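Local coordinates for isoprenyl transferase (Campylobacter jejuni, PDB 3UGS), which probably condenses isopentenyl diphosphate with allylic pyrophosphates to build long polyprenyl diphosphates, working as a magnesium-dependent homodimer, at residues Ile51-Trp64 with Leu126-Asp138. Numbering follows the deposited sequence.
With FFT ((2Z,6Z)-3,7,11-trimethyldodeca-2,6,10-trien-1-yl dihydrogen phosphate), chain C.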
loop_
_atom_site.group_PDB
_atom_site.type_symbol
_atom_site.label_atom_id
_atom_site.label_comp_id
_atom_site.label_asym_id
_atom_site.label_seq_id
_atom_site.Cartn_x
_atom_site.Cartn_y
_atom_site.Cartn_z
ATOM N N ILE A 51 12.513 18.452 -2.552
ATOM C CA ILE A 51 11.454 17.561 -2.014
ATOM C C ILE A 51 10.675 18.369 -0.953
ATOM O O ILE A 51 11.170 18.620 0.104
ATOM C CB ILE A 51 12.026 16.283 -1.403
ATOM C CG1 ILE A 51 12.673 15.441 -2.506
ATOM C CG2 ILE A 51 10.960 15.504 -0.637
ATOM C CD1 ILE A 51 13.326 14.151 -2.016
ATOM N N SER A 52 9.452 18.764 -1.274
ATOM C CA SER A 52 8.668 19.706 -0.413
ATOM C C SER A 52 8.142 19.031 0.872
ATOM O O SER A 52 7.974 19.650 1.908
ATOM C CB SER A 52 7.508 20.336 -1.160
ATOM O OG SER A 52 6.594 19.343 -1.572
ATOM N N ASN A 53 7.907 17.741 0.779
ATOM C CA ASN A 53 7.266 17.000 1.872
ATOM C C ASN A 53 8.035 15.768 2.248
ATOM O O ASN A 53 8.399 14.966 1.385
ATOM C CB ASN A 53 5.846 16.561 1.535
ATOM C CG ASN A 53 4.838 17.640 1.768
ATOM O OD1 ASN A 53 4.127 17.609 2.796
ATOM N ND2 ASN A 53 4.773 18.608 0.853
ATOM N N LEU A 54 8.243 15.654 3.550
ATOM C CA LEU A 54 8.928 14.530 4.151
ATOM C C LEU A 54 8.064 13.944 5.243
ATOM O O LEU A 54 7.725 14.609 6.227
ATOM C CB LEU A 54 10.299 14.916 4.698
ATOM C CG LEU A 54 11.024 13.844 5.497
ATOM C CD1 LEU A 54 11.545 12.718 4.611
ATOM C CD2 LEU A 54 12.153 14.509 6.308
ATOM N N SER A 55 7.732 12.678 5.047
ATOM C CA SER A 55 6.781 11.998 5.901
ATOM C C SER A 55 7.458 10.906 6.665
ATOM O O SER A 55 8.137 10.051 6.106
ATOM C CB SER A 55 5.590 11.469 5.124
ATOM O OG SER A 55 4.728 12.541 4.720
ATOM N N LEU A 56 7.263 10.977 7.981
ATOM C CA LEU A 56 7.936 10.055 8.933
ATOM C C LEU A 56 6.938 9.337 9.793
ATOM O O LEU A 56 5.961 9.909 10.168
ATOM C CB LEU A 56 8.959 10.774 9.839
ATOM C CG LEU A 56 9.925 11.708 9.089
ATOM C CD1 LEU A 56 10.706 12.522 10.117
ATOM C CD2 LEU A 56 10.850 10.950 8.098
ATOM N N PHE A 57 7.236 8.082 10.091
ATOM C CA PHE A 57 6.355 7.207 10.847
ATOM C C PHE A 57 6.876 7.007 12.249
ATOM O O PHE A 57 7.824 6.302 12.472
ATOM C CB PHE A 57 6.181 5.824 10.184
ATOM C CG PHE A 57 4.847 5.162 10.479
ATOM C CD1 PHE A 57 3.971 5.680 11.429
ATOM C CD2 PHE A 57 4.462 4.031 9.793
ATOM C CE1 PHE A 57 2.741 5.073 11.660
ATOM C CE2 PHE A 57 3.241 3.434 10.024
ATOM C CZ PHE A 57 2.389 3.948 10.956
ATOM N N ALA A 58 6.188 7.593 13.203
ATOM C CA ALA A 58 6.628 7.522 14.615
ATOM C C ALA A 58 5.942 6.410 15.398
ATOM O O ALA A 58 6.586 5.557 15.987
ATOM C CB ALA A 58 6.405 8.860 15.301
ATOM N N PHE A 59 4.616 6.470 15.393
ATOM C CA PHE A 59 3.751 5.579 16.184
ATOM C C PHE A 59 2.397 5.352 15.463
ATOM O O PHE A 59 1.713 6.290 14.978
ATOM C CB PHE A 59 3.490 6.167 17.591
ATOM C CG PHE A 59 2.890 5.181 18.588
ATOM C CD1 PHE A 59 3.694 4.399 19.386
ATOM C CD2 PHE A 59 1.515 5.064 18.737
ATOM C CE1 PHE A 59 3.147 3.512 20.326
ATOM C CE2 PHE A 59 0.951 4.176 19.649
ATOM C CZ PHE A 59 1.769 3.383 20.434
ATOM N N SER A 60 2.000 4.100 15.425
ATOM C CA SER A 60 0.787 3.744 14.715
ATOM C C SER A 60 -0.342 3.341 15.619
ATOM O O SER A 60 -0.159 3.192 16.814
ATOM C CB SER A 60 1.055 2.601 13.738
ATOM O OG SER A 60 1.372 1.424 14.450
ATOM N N THR A 61 -1.515 3.148 15.023
ATOM C CA THR A 61 -2.702 2.730 15.791
ATOM C C THR A 61 -2.511 1.330 16.407
ATOM O O THR A 61 -2.888 1.070 17.536
ATOM C CB THR A 61 -4.011 2.797 14.982
ATOM O OG1 THR A 61 -3.818 2.224 13.665
ATOM C CG2 THR A 61 -4.501 4.275 14.903
ATOM N N GLU A 62 -1.886 0.451 15.651
ATOM C CA GLU A 62 -1.580 -0.948 16.125
ATOM C C GLU A 62 -0.496 -1.006 17.228
ATOM O O GLU A 62 -0.508 -1.883 18.088
ATOM C CB GLU A 62 -1.140 -1.864 14.983
ATOM C CG GLU A 62 -2.235 -2.182 13.993
ATOM C CD GLU A 62 -2.527 -0.962 13.108
ATOM O OE1 GLU A 62 -3.689 -0.489 13.121
ATOM O OE2 GLU A 62 -1.558 -0.454 12.443
ATOM N N ASN A 63 0.415 -0.046 17.172
ATOM C CA ASN A 63 1.497 0.107 18.171
ATOM C C ASN A 63 0.957 0.209 19.606
ATOM O O ASN A 63 1.671 -0.027 20.591
ATOM C CB ASN A 63 2.394 1.318 17.901
ATOM C CG ASN A 63 3.333 1.117 16.703
ATOM O OD1 ASN A 63 3.814 2.095 16.106
ATOM N ND2 ASN A 63 3.596 -0.113 16.353
ATOM N N TRP A 64 -0.319 0.560 19.712
ATOM C CA TRP A 64 -0.988 0.636 21.046
ATOM C C TRP A 64 -1.090 -0.703 21.735
ATOM O O TRP A 64 -1.399 -0.791 22.907
ATOM C CB TRP A 64 -2.358 1.253 20.939
ATOM C CG TRP A 64 -2.317 2.728 20.668
ATOM C CD1 TRP A 64 -2.724 3.412 19.519
ATOM C CD2 TRP A 64 -1.820 3.750 21.570
ATOM N NE1 TRP A 64 -2.515 4.755 19.656
ATOM C CE2 TRP A 64 -1.992 5.028 20.875
ATOM C CE3 TRP A 64 -1.296 3.741 22.840
ATOM C CZ2 TRP A 64 -1.632 6.235 21.466
ATOM C CZ3 TRP A 64 -0.947 4.947 23.416
ATOM C CH2 TRP A 64 -1.092 6.170 22.741
ATOM N N LEU A 126 10.697 23.265 3.958
ATOM C CA LEU A 126 10.393 21.842 4.045
ATOM C C LEU A 126 9.253 21.634 5.021
ATOM O O LEU A 126 9.179 22.308 6.068
ATOM C CB LEU A 126 11.607 21.035 4.501
ATOM C CG LEU A 126 11.431 19.536 4.647
ATOM C CD1 LEU A 126 11.028 18.932 3.312
ATOM C CD2 LEU A 126 12.695 18.882 5.171
ATOM N N CYS A 127 8.395 20.679 4.674
ATOM C CA CYS A 127 7.276 20.289 5.515
ATOM C C CYS A 127 7.425 18.837 6.013
ATOM O O CYS A 127 7.320 17.902 5.260
ATOM C CB CYS A 127 5.955 20.480 4.806
ATOM S SG CYS A 127 4.555 20.056 5.890
ATOM N N VAL A 128 7.697 18.703 7.306
ATOM C CA VAL A 128 7.851 17.414 7.955
ATOM C C VAL A 128 6.524 16.931 8.543
ATOM O O VAL A 128 5.996 17.446 9.555
ATOM C CB VAL A 128 8.912 17.426 9.042
ATOM C CG1 VAL A 128 8.953 16.057 9.726
ATOM C CG2 VAL A 128 10.267 17.799 8.463
ATOM N N ASN A 129 5.984 15.934 7.858
ATOM C CA ASN A 129 4.720 15.262 8.258
ATOM C C ASN A 129 5.017 14.079 9.199
ATOM O O ASN A 129 5.651 13.092 8.828
ATOM C CB ASN A 129 3.924 14.770 7.064
ATOM C CG ASN A 129 3.673 15.862 6.048
ATOM O OD1 ASN A 129 3.120 16.897 6.394
ATOM N ND2 ASN A 129 4.052 15.630 4.788
ATOM N N LEU A 130 4.552 14.237 10.420
ATOM C CA LEU A 130 4.835 13.275 11.481
ATOM C C LEU A 130 3.581 12.476 11.811
ATOM O O LEU A 130 2.585 13.000 12.334
ATOM C CB LEU A 130 5.384 13.973 12.734
ATOM C CG LEU A 130 6.072 13.072 13.776
ATOM C CD1 LEU A 130 7.316 12.367 13.207
ATOM C CD2 LEU A 130 6.457 13.893 15.008
ATOM N N ALA A 131 3.659 11.199 11.490
ATOM C CA ALA A 131 2.573 10.246 11.744
ATOM C C ALA A 131 2.627 9.635 13.137
ATOM O O ALA A 131 3.462 8.801 13.452
ATOM C CB ALA A 131 2.564 9.160 10.685
ATOM N N ILE A 132 1.702 10.072 13.970
ATOM C CA ILE A 132 1.665 9.680 15.415
ATOM C C ILE A 132 0.301 9.206 15.838
ATOM O O ILE A 132 -0.687 9.912 15.657
ATOM C CB ILE A 132 2.007 10.823 16.388
ATOM C CG1 ILE A 132 3.155 11.630 15.855
ATOM C CG2 ILE A 132 2.348 10.278 17.765
ATOM C CD1 ILE A 132 3.284 12.971 16.573
ATOM N N SER A 133 0.279 8.029 16.448
ATOM C CA SER A 133 -0.979 7.318 16.673
ATOM C C SER A 133 -1.765 7.351 15.351
ATOM O O SER A 133 -2.918 7.711 15.274
ATOM C CB SER A 133 -1.812 7.973 17.775
ATOM O OG SER A 133 -3.061 7.287 17.887
ATOM N N TYR A 134 -1.057 7.022 14.308
ATOM C CA TYR A 134 -1.579 7.085 12.948
ATOM C C TYR A 134 -1.709 5.710 12.313
ATOM O O TYR A 134 -0.862 4.856 12.421
ATOM C CB TYR A 134 -0.707 7.964 12.056
ATOM C CG TYR A 134 -0.988 7.784 10.605
ATOM C CD1 TYR A 134 -1.788 8.692 9.913
ATOM C CD2 TYR A 134 -0.506 6.680 9.926
ATOM C CE1 TYR A 134 -2.073 8.514 8.566
ATOM C CE2 TYR A 134 -0.793 6.490 8.605
ATOM C CZ TYR A 134 -1.571 7.403 7.918
ATOM O OH TYR A 134 -1.845 7.188 6.568
ATOM N N GLY A 135 -2.798 5.527 11.611
ATOM C CA GLY A 135 -2.961 4.369 10.754
ATOM C C GLY A 135 -3.668 4.761 9.481
ATOM O O GLY A 135 -4.534 5.648 9.501
ATOM N N ALA A 136 -3.310 4.091 8.386
ATOM C CA ALA A 136 -3.827 4.457 7.033
ATOM C C ALA A 136 -5.293 4.148 6.953
ATOM O O ALA A 136 -6.084 4.901 6.425
ATOM C CB ALA A 136 -3.086 3.735 5.914
ATOM N N ARG A 137 -5.638 3.001 7.495
ATOM C CA ARG A 137 -7.027 2.541 7.448
ATOM C C ARG A 137 -7.918 3.533 8.214
ATOM O O ARG A 137 -8.971 3.926 7.772
ATOM C CB ARG A 137 -7.191 1.124 8.001
ATOM C CG ARG A 137 -6.801 0.025 7.023
ATOM C CD ARG A 137 -6.860 -1.342 7.696
ATOM N NE ARG A 137 -6.449 -2.459 6.818
ATOM C CZ ARG A 137 -6.759 -3.736 7.043
ATOM N NH1 ARG A 137 -7.471 -4.053 8.092
ATOM N NH2 ARG A 137 -6.340 -4.697 6.232
ATOM N N ASP A 138 -7.427 3.929 9.362
ATOM C CA ASP A 138 -8.096 4.904 10.247
ATOM C C ASP A 138 -8.164 6.250 9.557
ATOM O O ASP A 138 -9.166 6.906 9.566
ATOM C CB ASP A 138 -7.354 4.994 11.610
ATOM C CG ASP A 138 -7.845 6.155 12.513
ATOM O OD1 ASP A 138 -8.886 6.014 13.148
ATOM O OD2 ASP A 138 -7.157 7.201 12.642
HETATM O O3 FFT C . 6.903 -2.789 9.773
HETATM P P FFT C . 7.524 -2.587 11.130
HETATM O O1 FFT C . 8.959 -2.162 11.064
HETATM O O2 FFT C . 7.183 -3.740 12.057
HETATM O O FFT C . 6.809 -1.311 11.830
HETATM C C14 FFT C . 7.058 0.031 11.358
HETATM C C13 FFT C . 6.126 1.022 12.019
HETATM C C11 FFT C . 6.562 2.078 12.699
HETATM C C12 FFT C . 5.602 3.011 13.332
HETATM C C10 FFT C . 8.025 2.423 12.772
HETATM C C9 FFT C . 8.509 2.553 14.187
HETATM C C8 FFT C . 10.026 2.583 14.205
HETATM C C6 FFT C . 10.708 3.678 14.594
HETATM C C7 FFT C . 12.218 3.697 14.637
HETATM C C5 FFT C . 9.950 4.909 15.002
HETATM C C4 FFT C . 10.799 5.605 16.040
HETATM C C3 FFT C . 10.025 6.655 16.800
HETATM C C1 FFT C . 10.705 7.600 17.494
HETATM C C2 FFT C . 12.226 7.605 17.505
HETATM C C FFT C . 9.922 8.653 18.250
HETATM O O HOH W 1 -5.529 2.143 11.394
#
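Asn129 gives both amide hydrogens of ND2 to the neighbouring strand, one to Asn53 OD1 at 2.8 Å and the other to Ser55 OG at 3.2 Å. The first bond lies in the carbonyl plane of Asn53, on a lone pair, and the two amides are nearly coplanar (22°), so the donor group is held flat against rotation; His9 is a further partner of Ser55 OG. Beneath this clamp runs the ladder of a parallel sheet, illustrated by Leu56 N to Asn129 O (2.8 Å). At Ala131 the regular register shifts, its O accepting from both Ala58 N and Phe59 N, and pairing resumes with Tyr134 N to Phe59 O (2.9 Å). Beyond, Trp64 NE1 reaches Ser133 OG in its ring plane (3.1 Å), a hydroxyl also bonded to Asp101 O. Phe57, Ala58 and Asn63 line the ligand pocket. Phe57 CG stands anti to the backbone N (chi1 -151°), which lays the ring under the farnesyl phosphate: C12 of that ligand sits 3.6 Å above the ring centre, while the edge of the Tyr134 ring points toward a face of Phe57 in an offset edge-to-face pair, planes at 83°. Asn63, probably the proton acceptor, brings OD1 near the same methyl. On the face opposite Asn53, Ser55, Phe57 and Asn129, Leu56 sets CD1 on Val128 CG1 and CB on Leu130 CD1; helix 34-48 covers Leu54 and Leu56 there. In the six-stranded parallel sheet, strand 9-14 lies beside 53-60 and strand 94-99 beside 126-134.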